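Local coordinates for T9SS C-terminal target domain-containing protein (Bacteroides cellulosilyticus, PDB 5JVK) that probably hydrolyses O-glycosidic bonds, as a family 39 glycoside hydrolase from a gut symbiont, likely acting as an endo-enzyme, at residues F173-A178 with L220-N225; S364-M369 with Y418-T423; K430-G435 with F442-T447. All coordinates share one frame; numbering follows the deposited sequence.

Interaction 1 of 3, residues F173-A178 with L220-N225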
loop_
_atom_site.group_PDB
_atom_site.type_symbol
_atom_site.label_atom_id
_atom_site.label_comp_id
_atom_site.label_asym_id
_atom_site.label_seq_id
_atom_site.Cartn_x
_atom_site.Cartn_y
_atom_site.Cartn_z
ATOM N N PHE A 173 -16.378 0.791 -7.348
ATOM C CA PHE A 173 -17.436 1.331 -8.202
ATOM C C PHE A 173 -18.446 2.102 -7.364
ATOM O O PHE A 173 -18.966 1.562 -6.389
ATOM C CB PHE A 173 -18.156 0.178 -8.919
ATOM C CG PHE A 173 -19.270 0.623 -9.827
ATOM C CD1 PHE A 173 -19.001 0.971 -11.137
ATOM C CD2 PHE A 173 -20.585 0.682 -9.376
ATOM C CE1 PHE A 173 -20.013 1.384 -11.990
ATOM C CE2 PHE A 173 -21.606 1.092 -10.221
ATOM C CZ PHE A 173 -21.321 1.444 -11.533
ATOM N N GLY A 174 -18.748 3.341 -7.747
ATOM C CA GLY A 174 -19.820 4.077 -7.082
ATOM C C GLY A 174 -19.895 5.562 -7.362
ATOM O O GLY A 174 -19.579 6.011 -8.461
ATOM N N TYR A 175 -20.299 6.307 -6.332
ATOM C CA TYR A 175 -20.753 7.704 -6.417
ATOM C C TYR A 175 -22.023 7.874 -7.270
ATOM O O TYR A 175 -22.237 7.156 -8.248
ATOM C CB TYR A 175 -19.626 8.651 -6.855
ATOM C CG TYR A 175 -18.395 8.575 -5.965
ATOM C CD1 TYR A 175 -18.494 8.753 -4.579
ATOM C CD2 TYR A 175 -17.128 8.328 -6.503
ATOM C CE1 TYR A 175 -17.374 8.682 -3.761
ATOM C CE2 TYR A 175 -16.001 8.258 -5.691
ATOM C CZ TYR A 175 -16.126 8.436 -4.322
ATOM O OH TYR A 175 -15.011 8.365 -3.519
ATOM N N ALA A 176 -22.864 8.828 -6.871
ATOM C CA ALA A 176 -24.225 8.953 -7.406
ATOM C C ALA A 176 -24.259 9.433 -8.858
ATOM O O ALA A 176 -23.544 10.366 -9.228
ATOM C CB ALA A 176 -25.053 9.881 -6.528
ATOM N N ASN A 177 -25.089 8.772 -9.665
ATOM C CA ASN A 177 -25.314 9.125 -11.068
ATOM C C ASN A 177 -26.648 9.874 -11.215
ATOM O O ASN A 177 -27.633 9.340 -11.734
ATOM C CB ASN A 177 -25.277 7.851 -11.932
ATOM C CG ASN A 177 -25.260 8.140 -13.426
ATOM O OD1 ASN A 177 -25.118 9.285 -13.861
ATOM N ND2 ASN A 177 -25.398 7.090 -14.224
ATOM N N ALA A 178 -26.661 11.121 -10.752
ATOM C CA ALA A 178 -27.856 11.975 -10.815
ATOM C C ALA A 178 -28.222 12.418 -12.242
ATOM O O ALA A 178 -29.377 12.771 -12.499
ATOM C CB ALA A 178 -27.677 13.193 -9.919
ATOM N N LEU A 220 -18.132 -2.407 -4.025
ATOM C CA LEU A 220 -19.343 -1.611 -4.215
ATOM C C LEU A 220 -19.325 -0.393 -3.286
ATOM O O LEU A 220 -19.561 -0.510 -2.083
ATOM C CB LEU A 220 -20.594 -2.483 -4.009
ATOM C CG LEU A 220 -21.984 -1.953 -4.410
ATOM C CD1 LEU A 220 -22.441 -0.793 -3.532
ATOM C CD2 LEU A 220 -22.028 -1.551 -5.882
ATOM N N TRP A 221 -19.022 0.767 -3.869
ATOM C CA TRP A 221 -19.097 2.087 -3.222
ATOM C C TRP A 221 -17.925 2.341 -2.269
ATOM O O TRP A 221 -17.498 1.445 -1.547
ATOM C CB TRP A 221 -20.445 2.297 -2.499
ATOM C CG TRP A 221 -21.037 3.650 -2.732
ATOM C CD1 TRP A 221 -20.818 4.780 -2.004
ATOM C CD2 TRP A 221 -21.938 4.017 -3.782
ATOM N NE1 TRP A 221 -21.533 5.832 -2.530
ATOM C CE2 TRP A 221 -22.232 5.390 -3.621
ATOM C CE3 TRP A 221 -22.531 3.316 -4.843
ATOM C CZ2 TRP A 221 -23.090 6.081 -4.484
ATOM C CZ3 TRP A 221 -23.387 4.003 -5.702
ATOM C CH2 TRP A 221 -23.655 5.374 -5.516
ATOM N N ASN A 222 -17.409 3.570 -2.288
ATOM C CA ASN A 222 -16.323 3.985 -1.402
ATOM C C ASN A 222 -16.871 4.784 -0.219
ATOM O O ASN A 222 -17.403 5.880 -0.399
ATOM C CB ASN A 222 -15.303 4.833 -2.158
ATOM C CG ASN A 222 -14.133 5.241 -1.285
ATOM O OD1 ASN A 222 -13.278 4.424 -0.957
ATOM N ND2 ASN A 222 -14.102 6.503 -0.892
ATOM N N GLU A 223 -16.728 4.222 0.979
ATOM C CA GLU A 223 -17.137 4.859 2.236
ATOM C C GLU A 223 -18.575 5.412 2.250
ATOM O O GLU A 223 -18.778 6.617 2.436
ATOM C CB GLU A 223 -16.129 5.951 2.618
ATOM C CG GLU A 223 -14.706 5.434 2.770
ATOM C CD GLU A 223 -13.766 6.441 3.404
ATOM O OE1 GLU A 223 -14.059 7.657 3.377
ATOM O OE2 GLU A 223 -12.718 6.007 3.928
ATOM N N PRO A 224 -19.578 4.532 2.054
ATOM C CA PRO A 224 -20.979 4.929 2.184
ATOM C C PRO A 224 -21.413 5.024 3.654
ATOM O O PRO A 224 -22.217 4.214 4.128
ATOM C CB PRO A 224 -21.717 3.807 1.441
ATOM C CG PRO A 224 -20.859 2.617 1.669
ATOM C CD PRO A 224 -19.460 3.151 1.553
ATOM N N ASN A 225 -20.885 6.024 4.359
ATOM C CA ASN A 225 -21.196 6.251 5.774
ATOM C C ASN A 225 -22.605 6.833 5.915
ATOM O O ASN A 225 -23.354 6.475 6.825
ATOM C CB ASN A 225 -20.164 7.194 6.398
ATOM C CG ASN A 225 -18.780 6.572 6.480
ATOM O OD1 ASN A 225 -17.844 7.019 5.820
ATOM N ND2 ASN A 225 -18.646 5.541 7.299
#
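The contact joins the C-terminal ends of the neighbouring strands 168-174 and 217-220 of the (beta/alpha)8 barrel. The parallel pairing of Phe173 with Leu220 is held by a 2.6 Å hydrogen bond from Trp221 N to Phe173 O, bent (141° at the hydrogen), with the donor above the carbonyl plane. A second, weak bond joins Asn222 ND2 to Tyr175 OH; Asn222 CG is anti to its backbone N, and the two side chains lie side by side, pointing the same way, ring and amide planes 66° apart. Asn222 OD1 accepts from Arg134, and Tyr175 OH also bonds a glycerol. Asn222 and Glu223 probably correspond to the Asn-Glu pair that clan GH-A glycosidases, family 39 included, carry at the end of the fourth strand.

The packing centres on the Trp221 indole, whose NE1 donates to Tyr226 OH. Gly174 CA sits over one face in a CH-pi contact, 3.9 Å from the six-membered ring's centroid. A side chain here would strike the ring and, at these backbone angles, the preceding carbonyl. On the face of the sheet turned to helix 194-211, Leu220 CD2 meets the edge of the Phe173 ring. Further along the same indole face, Tyr175 N lies 3.4 Å from Trp221 CZ2.

Interaction 2 of 3, residues S364-M369 with Y418-T423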
loop_
_atom_site.group_PDB
_atom_site.type_symbol
_atom_site.label_atom_id
_atom_site.label_comp_id
_atom_site.label_asym_id
_atom_site.label_seq_id
_atom_site.Cartn_x
_atom_site.Cartn_y
_atom_site.Cartn_z
ATOM N N SER A 364 0.309 -7.599 9.673
ATOM C CA SER A 364 -0.783 -8.171 8.870
ATOM C C SER A 364 -0.523 -9.642 8.522
ATOM O O SER A 364 -1.403 -10.485 8.695
ATOM C CB SER A 364 -1.011 -7.354 7.598
ATOM O OG SER A 364 -1.959 -7.972 6.747
ATOM N N ARG A 365 0.687 -9.942 8.053
ATOM C CA ARG A 365 1.093 -11.321 7.768
ATOM C C ARG A 365 1.148 -12.178 9.040
ATOM O O ARG A 365 0.789 -13.358 9.009
ATOM C CB ARG A 365 2.451 -11.344 7.053
ATOM C CG ARG A 365 2.870 -12.694 6.472
ATOM C CD ARG A 365 2.049 -13.097 5.256
ATOM N NE ARG A 365 2.250 -12.194 4.122
ATOM C CZ ARG A 365 3.309 -12.190 3.308
ATOM N NH1 ARG A 365 4.321 -13.040 3.477
ATOM N NH2 ARG A 365 3.364 -11.314 2.309
ATOM N N ARG A 366 1.597 -11.590 10.150
ATOM C CA ARG A 366 1.632 -12.287 11.447
ATOM C C ARG A 366 0.259 -12.832 11.824
ATOM O O ARG A 366 0.123 -14.014 12.136
ATOM C CB ARG A 366 2.130 -11.348 12.545
ATOM C CG ARG A 366 2.306 -11.994 13.911
ATOM C CD ARG A 366 2.357 -10.937 14.994
ATOM N NE ARG A 366 2.486 -11.519 16.325
ATOM C CZ ARG A 366 2.338 -10.852 17.473
ATOM N NH1 ARG A 366 2.031 -9.553 17.490
ATOM N NH2 ARG A 366 2.493 -11.500 18.624
ATOM N N HIS A 367 -0.745 -11.958 11.783
ATOM C CA HIS A 367 -2.138 -12.316 12.065
ATOM C C HIS A 367 -2.903 -12.504 10.747
ATOM O O HIS A 367 -3.988 -11.944 10.570
ATOM C CB HIS A 367 -2.805 -11.211 12.899
ATOM C CG HIS A 367 -2.049 -10.833 14.135
ATOM N ND1 HIS A 367 -2.127 -11.556 15.306
ATOM C CD2 HIS A 367 -1.216 -9.795 14.389
ATOM C CE1 HIS A 367 -1.365 -10.987 16.224
ATOM N NE2 HIS A 367 -0.804 -9.915 15.694
ATOM N N TYR A 368 -2.344 -13.306 9.835
ATOM C CA TYR A 368 -2.850 -13.392 8.456
ATOM C C TYR A 368 -4.345 -13.686 8.386
ATOM O O TYR A 368 -4.814 -14.688 8.925
ATOM C CB TYR A 368 -2.098 -14.439 7.622
ATOM C CG TYR A 368 -2.508 -14.405 6.161
ATOM C CD1 TYR A 368 -2.110 -13.356 5.335
ATOM C CD2 TYR A 368 -3.325 -15.402 5.612
ATOM C CE1 TYR A 368 -2.497 -13.303 4.002
ATOM C CE2 TYR A 368 -3.716 -15.360 4.279
ATOM C CZ TYR A 368 -3.299 -14.306 3.478
ATOM O OH TYR A 368 -3.675 -14.249 2.156
ATOM N N MET A 369 -5.077 -12.790 7.728
ATOM C CA MET A 369 -6.508 -12.979 7.466
ATOM C C MET A 369 -6.995 -12.340 6.160
ATOM O O MET A 369 -7.824 -12.933 5.475
ATOM C CB MET A 369 -7.350 -12.515 8.668
ATOM C CG MET A 369 -7.359 -11.019 8.937
ATOM S SD MET A 369 -8.817 -10.199 8.263
ATOM C CE MET A 369 -8.378 -8.474 8.465
ATOM N N TYR A 418 6.051 -15.760 2.633
ATOM C CA TYR A 418 6.373 -16.577 3.800
ATOM C C TYR A 418 5.258 -16.467 4.841
ATOM O O TYR A 418 4.658 -15.406 5.002
ATOM C CB TYR A 418 7.704 -16.136 4.425
ATOM C CG TYR A 418 8.936 -16.361 3.567
ATOM C CD1 TYR A 418 9.184 -17.599 2.971
ATOM C CD2 TYR A 418 9.879 -15.345 3.384
ATOM C CE1 TYR A 418 10.320 -17.811 2.198
ATOM C CE2 TYR A 418 11.019 -15.548 2.616
ATOM C CZ TYR A 418 11.236 -16.782 2.025
ATOM O OH TYR A 418 12.362 -16.989 1.260
ATOM N N THR A 419 4.989 -17.567 5.539
ATOM C CA THR A 419 3.971 -17.595 6.584
ATOM C C THR A 419 4.605 -17.397 7.962
ATOM O O THR A 419 5.792 -17.677 8.168
ATOM C CB THR A 419 3.176 -18.910 6.554
ATOM O OG1 THR A 419 4.067 -20.020 6.706
ATOM C CG2 THR A 419 2.426 -19.046 5.239
ATOM N N PHE A 420 3.795 -16.914 8.901
ATOM C CA PHE A 420 4.256 -16.607 10.253
ATOM C C PHE A 420 4.568 -17.884 11.035
ATOM O O PHE A 420 3.780 -18.826 11.020
ATOM C CB PHE A 420 3.205 -15.770 10.988
ATOM C CG PHE A 420 3.512 -15.550 12.440
ATOM C CD1 PHE A 420 4.549 -14.706 12.822
ATOM C CD2 PHE A 420 2.771 -16.196 13.429
ATOM C CE1 PHE A 420 4.840 -14.509 14.162
ATOM C CE2 PHE A 420 3.059 -16.003 14.769
ATOM C CZ PHE A 420 4.091 -15.155 15.134
ATOM N N GLN A 421 5.715 -17.894 11.713
ATOM C CA GLN A 421 6.196 -19.063 12.453
ATOM C C GLN A 421 5.989 -18.922 13.955
ATOM O O GLN A 421 5.332 -19.760 14.573
ATOM C CB GLN A 421 7.687 -19.288 12.183
ATOM C CG GLN A 421 8.024 -19.616 10.737
ATOM C CD GLN A 421 7.472 -20.962 10.290
ATOM O OE1 GLN A 421 7.598 -21.961 10.997
ATOM N NE2 GLN A 421 6.858 -20.992 9.108
ATOM N N GLU A 422 6.554 -17.863 14.534
ATOM C CA GLU A 422 6.730 -17.784 15.985
ATOM C C GLU A 422 6.895 -16.351 16.484
ATOM O O GLU A 422 7.508 -15.521 15.807
ATOM C CB GLU A 422 7.981 -18.582 16.360
ATOM C CG GLU A 422 7.986 -19.165 17.757
ATOM C CD GLU A 422 9.115 -20.164 17.931
ATOM O OE1 GLU A 422 10.279 -19.809 17.624
ATOM O OE2 GLU A 422 8.841 -21.309 18.358
ATOM N N THR A 423 6.337 -16.069 17.660
ATOM C CA THR A 423 6.638 -14.844 18.392
ATOM C C THR A 423 7.759 -15.155 19.384
ATOM O O THR A 423 7.532 -15.848 20.378
ATOM C CB THR A 423 5.407 -14.305 19.151
ATOM O OG1 THR A 423 4.322 -14.106 18.238
ATOM C CG2 THR A 423 5.725 -12.981 19.838
HETATM O O HOH W 1 1.201 -15.993 7.822
#
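Arg365 folds back at chi2 (71°) and chi3 (65°), whereas Arg366, also with CG anti to its backbone N, stays extended from CG to NE; the two neighbours thus reach different parts of the segment 418-423. The bent chain brings Arg365 NH1 to Tyr418 O at 2.8 Å. The bond is fairly straight (153°), the carbonyl lies at the edge of the guanidinium in its plane, and the N-H meets a lone pair. Arg365 NH2 turns to Asp105, in a salt bridge, and to Lys416 O.

Arg366 runs alongside Phe420, whose CG is likewise anti to the backbone N. Arg366 CG sits over one face of the Phe420 ring, 3.7 Å from the centroid, in a CH-pi contact, while Glu422 N lies over the opposite face. This is where the barrel helix that follows the seventh strand, helix 350-366, meets strand 419-425, an outermost strand of the C-terminal antiparallel sheet; a classic beta bulge at Gln421 and Glu422 interrupts that strand. Past the ring, Arg366 NH2 donates to Thr423 OG1 at 3.2 Å and forms a salt bridge with Asp426, and His367 CE1 lies over one face of the guanidinium. An alanine in place of Arg366 would remove both the methylene on the ring and the charged tip, and would probably loosen the hold of the helix on Phe420, Thr423 and Asp426. Between the two backbones a water donates to Arg365 O at 2.9 Å and accepts from Phe420 N at 3.0 Å.

Interaction 3 of 3, residues K430-G435 with F442-T447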
loop_
_atom_site.group_PDB
_atom_site.type_symbol
_atom_site.label_atom_id
_atom_site.label_comp_id
_atom_site.label_asym_id
_atom_site.label_seq_id
_atom_site.Cartn_x
_atom_site.Cartn_y
_atom_site.Cartn_z
ATOM N N LYS A 430 9.297 -6.190 19.680
ATOM C CA LYS A 430 8.792 -7.320 18.900
ATOM C C LYS A 430 9.952 -8.046 18.257
ATOM O O LYS A 430 10.822 -7.406 17.679
ATOM C CB LYS A 430 7.855 -6.840 17.783
ATOM C CG LYS A 430 6.368 -7.017 18.041
ATOM C CD LYS A 430 5.791 -5.891 18.872
ATOM C CE LYS A 430 4.280 -5.856 18.756
ATOM N NZ LYS A 430 3.715 -4.761 19.587
ATOM N N VAL A 431 9.957 -9.373 18.360
ATOM C CA VAL A 431 10.835 -10.232 17.561
ATOM C C VAL A 431 9.970 -11.366 17.013
ATOM O O VAL A 431 9.452 -12.177 17.780
ATOM C CB VAL A 431 12.024 -10.795 18.373
ATOM C CG1 VAL A 431 12.945 -11.615 17.471
ATOM C CG2 VAL A 431 12.811 -9.665 19.028
ATOM N N LEU A 432 9.812 -11.403 15.691
ATOM C CA LEU A 432 8.867 -12.299 15.026
ATOM C C LEU A 432 9.593 -13.123 13.975
ATOM O O LEU A 432 10.475 -12.607 13.296
ATOM C CB LEU A 432 7.763 -11.484 14.346
ATOM C CG LEU A 432 7.088 -10.365 15.140
ATOM C CD1 LEU A 432 6.200 -9.539 14.223
ATOM C CD2 LEU A 432 6.291 -10.939 16.300
ATOM N N ALA A 433 9.208 -14.392 13.840
ATOM C CA ALA A 433 9.799 -15.308 12.856
ATOM C C ALA A 433 8.800 -15.627 11.745
ATOM O O ALA A 433 7.625 -15.881 12.013
ATOM C CB ALA A 433 10.245 -16.590 13.537
ATOM N N PHE A 434 9.276 -15.604 10.505
ATOM C CA PHE A 434 8.483 -15.983 9.339
ATOM C C PHE A 434 9.236 -17.060 8.577
ATOM O O PHE A 434 10.438 -17.249 8.780
ATOM C CB PHE A 434 8.240 -14.775 8.439
ATOM C CG PHE A 434 7.369 -13.727 9.061
ATOM C CD1 PHE A 434 6.005 -13.692 8.800
ATOM C CD2 PHE A 434 7.908 -12.779 9.919
ATOM C CE1 PHE A 434 5.194 -12.727 9.379
ATOM C CE2 PHE A 434 7.104 -11.810 10.501
ATOM C CZ PHE A 434 5.745 -11.783 10.228
ATOM N N GLY A 435 8.536 -17.768 7.698
ATOM C CA GLY A 435 9.143 -18.891 7.008
ATOM C C GLY A 435 8.293 -19.613 5.990
ATOM O O GLY A 435 7.211 -19.160 5.622
ATOM N N PHE A 442 13.376 -15.856 7.879
ATOM C CA PHE A 442 13.893 -14.624 8.477
ATOM C C PHE A 442 13.183 -14.254 9.781
ATOM O O PHE A 442 12.078 -14.732 10.059
ATOM C CB PHE A 442 13.827 -13.456 7.476
ATOM C CG PHE A 442 12.451 -12.861 7.300
ATOM C CD1 PHE A 442 11.532 -13.436 6.432
ATOM C CD2 PHE A 442 12.084 -11.707 7.986
ATOM C CE1 PHE A 442 10.270 -12.883 6.263
ATOM C CE2 PHE A 442 10.822 -11.152 7.819
ATOM C CZ PHE A 442 9.912 -11.741 6.957
ATOM N N TYR A 443 13.852 -13.414 10.571
ATOM C CA TYR A 443 13.286 -12.817 11.781
ATOM C C TYR A 443 13.222 -11.318 11.568
ATOM O O TYR A 443 14.108 -10.758 10.930
ATOM C CB TYR A 443 14.156 -13.106 13.010
ATOM C CG TYR A 443 14.481 -14.566 13.206
ATOM C CD1 TYR A 443 15.532 -15.165 12.510
ATOM C CD2 TYR A 443 13.740 -15.355 14.087
ATOM C CE1 TYR A 443 15.831 -16.508 12.679
ATOM C CE2 TYR A 443 14.035 -16.700 14.266
ATOM C CZ TYR A 443 15.078 -17.273 13.556
ATOM O OH TYR A 443 15.379 -18.606 13.721
ATOM N N THR A 444 12.183 -10.671 12.093
ATOM C CA THR A 444 12.103 -9.207 12.090
ATOM C C THR A 444 12.062 -8.707 13.522
ATOM O O THR A 444 11.525 -9.383 14.396
ATOM C CB THR A 444 10.895 -8.661 11.296
ATOM O OG1 THR A 444 10.972 -7.230 11.251
ATOM C CG2 THR A 444 9.558 -9.075 11.913
ATOM N N ALA A 445 12.626 -7.525 13.756
ATOM C CA ALA A 445 12.683 -6.956 15.099
ATOM C C ALA A 445 12.552 -5.441 15.077
ATOM O O ALA A 445 13.165 -4.771 14.248
ATOM C CB ALA A 445 13.973 -7.364 15.792
ATOM N N TRP A 446 11.738 -4.917 15.988
ATOM C CA TRP A 446 11.570 -3.480 16.160
ATOM C C TRP A 446 11.119 -3.161 17.580
ATOM O O TRP A 446 10.720 -4.055 18.330
ATOM C CB TRP A 446 10.574 -2.914 15.131
ATOM C CG TRP A 446 9.112 -3.241 15.358
ATOM C CD1 TRP A 446 8.237 -2.569 16.157
ATOM C CD2 TRP A 446 8.360 -4.292 14.740
ATOM N NE1 TRP A 446 6.994 -3.142 16.092
ATOM C CE2 TRP A 446 7.041 -4.206 15.233
ATOM C CE3 TRP A 446 8.677 -5.308 13.828
ATOM C CZ2 TRP A 446 6.033 -5.092 14.840
ATOM C CZ3 TRP A 446 7.670 -6.192 13.435
ATOM C CH2 TRP A 446 6.365 -6.076 13.944
ATOM N N THR A 447 11.188 -1.881 17.928
ATOM C CA THR A 447 10.676 -1.386 19.201
ATOM C C THR A 447 9.609 -0.331 18.938
ATOM O O THR A 447 9.694 0.416 17.962
ATOM C CB THR A 447 11.795 -0.819 20.110
ATOM O OG1 THR A 447 11.230 -0.385 21.355
ATOM C CG2 THR A 447 12.547 0.350 19.467
#
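Trp446 and Lys430 cross obliquely, the indole lying flat against the lysine stem. The CG of Trp446 occupies the crowded position between its backbone N and carbonyl carbon (chi1 73°), so the ring swings over the opposing strand, and Lys430 CB stands above it, 3.9 Å from the centroid of the six-membered ring. The lysine chain then bends at chi2 and keeps to the same side of the indole, passing out over its rim, until Lys430 NZ and Trp446 NE1 converge on one acceptor, Asp297 OD1, a salt bridge for the first and a hydrogen bond for the second. At the far end of the indole, Leu432 CD1 touches Trp446 CH2 at 3.5 Å.

These residues belong to the antiparallel hairpin of strands 429-436 and 439-447, with Lys430-Trp446, Leu432-Thr444 and Phe434-Phe442 as its hydrogen-bonded pairs. The bond from Thr444 N to Leu432 O, at 2.8 Å, runs nearly along the C=O axis, whereas that from Phe442 N to Phe434 O is weak at 3.4 Å.

Phe442 takes the crowded first torsion too (chi1 77°), which carries its ring across to Phe434. The two side chains point the same way with their planes nearly parallel (11°), yet the rings are slid apart and barely overlap, their centroids separated by 5.3 Å; Phe442 CE1 instead packs on Phe434 CB at 3.5 Å. Thr444 CG2 reaches the edge of the Phe434 ring, 3.9 Å from its CE2, while Thr444 OG1 donates to Gln494 O in the next strand. Leu432, Phe434, Thr444 and Trp446 all meet helix 350-366. On the reverse face of the hairpin, Val431 packs on Ala445, and Ala433 CB lies 3.7 Å from Tyr443 CD2.

The three contacts follow one another along the chain without interleaving. Interaction 1 stands at the C-terminal ends of two barrel strands, its centre about 33 Å from that of interaction 2 and about 40 Å from that of interaction 3, and it touches neither. Interactions 2 and 3, with centres about 10 Å apart, share the C-terminal antiparallel sheet: strands 419-425 and 429-436 are neighbours in it, probably joined by hydrogen bonds from Thr419 N to Gly435 O and from Gln421 N to Ala433 O. Helix 350-366 packs on both, so the sheet is docked on the barrel well away from the C-terminal strand ends at interaction 1, opposite interaction 3 across the chain's centre.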